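Side-chain contact in N-alpha-acetyltransferase 30 (Saccharomyces cerevisiae, PDB 6YGA), which transfers, as the catalytic subunit of the NatC complex, an acetyl group from acetyl-CoA to the N-terminal methionine of proteins beginning Met-Leu, Met-Ile or Met-Phe: residues 82-87 with 98-103. Sequence-based numbering, arbitrary orientation.
Sequences GMLAVE and KLVEIA. With EDO (1,2-ethanediol), chain K.
L84 reaches from strand 76-86 to helix 95-109 and meets L99 and V100 with its two methyl branches. Its CB points at the helix but stops well short of V100 CG2; CG, anti to the backbone N (chi1 -177°), lies 4.6 Å from V100 CG2, and the branch beyond it closes the remaining gap. At CG the chain forks. CD2 makes the closest approach, 3.7 Å from CG2 of V100; that methyl stands anti to the carbonyl carbon of V100, and the two side chains cross at about a right angle. CD1 turns to the preceding residue of the helix, where it lies 4.2 Å from CB of L99 and 4.4 Å from CD1 of the same leucine. The L99 side chain slants across to V86, and its CD1 ends 4.5 Å from V86 CG2, a looser approach. Strand 76-86, this helix and strand 114-120 form a beta-alpha-beta unit of the GNAT fold, and the connection from strand to helix is the part that binds the acetyl-CoA pyrophosphate in relatives. The helix lies on the face of the sheet to which L84 points, with V86 only at its margin, while M83 and A85 touch I23 of helix 13-26 on the other face. Earlier in the strand, G82 and M83 share V66 as partner, a classic bulge in the strand pairing, and a 1,2-ethanediol, presumably a crystallisation additive, makes a weak hydrogen bond from O2 to G82 O (3.3 Å). Around the aliphatic cluster, I65 abuts L84, Y5 lies against L99 and M133 against V100.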
loop_
_atom_site.group_PDB
_atom_site.type_symbol
_atom_site.label_atom_id
_atom_site.label_comp_id
_atom_site.label_asym_id
_atom_site.label_seq_id
_atom_site.Cartn_x
_atom_site.Cartn_y
_atom_site.Cartn_z
ATOM N N GLY A 82 -11.997 -10.025 15.339
ATOM C CA GLY A 82 -11.956 -10.616 14.016
ATOM C C GLY A 82 -13.204 -10.367 13.195
ATOM O O GLY A 82 -13.118 -9.950 12.035
HETATM N N MSE A 83 -14.370 -10.619 13.783
HETATM C CA MSE A 83 -15.635 -10.448 13.074
HETATM C C MSE A 83 -16.724 -9.789 13.921
HETATM O O MSE A 83 -16.811 -10.001 15.131
HETATM C CB MSE A 83 -16.146 -11.797 12.562
HETATM C CG MSE A 83 -15.281 -12.421 11.483
HETATM SE SE MSE A 83 -13.970 -13.694 12.171
HETATM C CE MSE A 83 -15.155 -15.222 12.449
ATOM N N LEU A 84 -17.558 -8.991 13.259
ATOM C CA LEU A 84 -18.698 -8.336 13.890
ATOM C C LEU A 84 -19.830 -8.290 12.878
ATOM O O LEU A 84 -19.697 -7.658 11.827
ATOM C CB LEU A 84 -18.344 -6.923 14.363
ATOM C CG LEU A 84 -19.453 -6.162 15.097
ATOM C CD1 LEU A 84 -19.844 -6.883 16.383
ATOM C CD2 LEU A 84 -19.017 -4.735 15.386
ATOM N N ALA A 85 -20.935 -8.959 13.192
ATOM C CA ALA A 85 -22.084 -9.017 12.301
ATOM C C ALA A 85 -23.358 -8.810 13.105
ATOM O O ALA A 85 -23.481 -9.308 14.228
ATOM C CB ALA A 85 -22.142 -10.352 11.546
ATOM N N VAL A 86 -24.291 -8.055 12.531
ATOM C CA VAL A 86 -25.612 -7.831 13.108
ATOM C C VAL A 86 -26.635 -8.028 12.001
ATOM O O VAL A 86 -26.454 -7.518 10.889
ATOM C CB VAL A 86 -25.744 -6.425 13.730
ATOM C CG1 VAL A 86 -27.203 -6.105 14.034
ATOM C CG2 VAL A 86 -24.902 -6.320 14.994
ATOM N N GLU A 87 -27.696 -8.776 12.297
ATOM C CA GLU A 87 -28.706 -9.085 11.293
ATOM C C GLU A 87 -29.356 -7.808 10.770
ATOM O O GLU A 87 -29.535 -6.829 11.499
ATOM C CB GLU A 87 -29.759 -10.021 11.881
ATOM C CG GLU A 87 -30.579 -10.761 10.844
ATOM C CD GLU A 87 -31.217 -12.015 11.404
ATOM O OE1 GLU A 87 -30.711 -12.530 12.422
ATOM O OE2 GLU A 87 -32.222 -12.483 10.830
ATOM N N LYS A 98 -23.022 -2.764 21.763
ATOM C CA LYS A 98 -23.054 -3.526 23.006
ATOM C C LYS A 98 -22.201 -4.786 22.903
ATOM O O LYS A 98 -21.571 -5.196 23.884
ATOM C CB LYS A 98 -24.495 -3.875 23.371
ATOM C CG LYS A 98 -24.683 -4.192 24.841
ATOM C CD LYS A 98 -24.270 -3.010 25.701
ATOM C CE LYS A 98 -24.363 -3.339 27.179
ATOM N NZ LYS A 98 -24.135 -2.133 28.020
ATOM N N LEU A 99 -22.166 -5.411 21.724
ATOM C CA LEU A 99 -21.325 -6.588 21.537
ATOM C C LEU A 99 -19.847 -6.229 21.627
ATOM O O LEU A 99 -19.053 -6.983 22.200
ATOM C CB LEU A 99 -21.639 -7.252 20.196
ATOM C CG LEU A 99 -22.893 -8.127 20.133
ATOM C CD1 LEU A 99 -23.280 -8.406 18.691
ATOM C CD2 LEU A 99 -22.661 -9.429 20.879
ATOM N N VAL A 100 -19.456 -5.086 21.060
ATOM C CA VAL A 100 -18.069 -4.647 21.174
ATOM C C VAL A 100 -17.728 -4.353 22.628
ATOM O O VAL A 100 -16.658 -4.730 23.119
ATOM C CB VAL A 100 -17.816 -3.425 20.271
ATOM C CG1 VAL A 100 -16.402 -2.907 20.462
ATOM C CG2 VAL A 100 -18.046 -3.783 18.813
ATOM N N GLU A 101 -18.646 -3.702 23.348
ATOM C CA GLU A 101 -18.378 -3.340 24.737
ATOM C C GLU A 101 -18.216 -4.572 25.617
ATOM O O GLU A 101 -17.336 -4.610 26.483
ATOM C CB GLU A 101 -19.496 -2.444 25.272
ATOM C CG GLU A 101 -19.462 -1.019 24.741
ATOM C CD GLU A 101 -20.597 -0.163 25.276
ATOM O OE1 GLU A 101 -21.628 -0.731 25.693
ATOM O OE2 GLU A 101 -20.457 1.079 25.285
ATOM N N ILE A 102 -19.056 -5.591 25.414
ATOM C CA ILE A 102 -18.957 -6.775 26.261
ATOM C C ILE A 102 -17.721 -7.594 25.902
ATOM O O ILE A 102 -17.129 -8.245 26.771
ATOM C CB ILE A 102 -20.251 -7.609 26.176
ATOM C CG1 ILE A 102 -20.238 -8.731 27.215
ATOM C CG2 ILE A 102 -20.444 -8.185 24.784
ATOM C CD1 ILE A 102 -21.535 -9.490 27.299
ATOM N N ALA A 103 -17.292 -7.557 24.636
ATOM C CA ALA A 103 -16.088 -8.281 24.241
ATOM C C ALA A 103 -14.833 -7.592 24.766
ATOM O O ALA A 103 -13.923 -8.255 25.278
ATOM C CB ALA A 103 -16.030 -8.417 22.721
HETATM C C1 EDO K . -13.880 -4.777 12.625
HETATM O O1 EDO K . -15.167 -4.268 12.250
HETATM C C2 EDO K . -13.992 -6.273 12.886
HETATM O O2 EDO K . -14.415 -6.920 11.682
#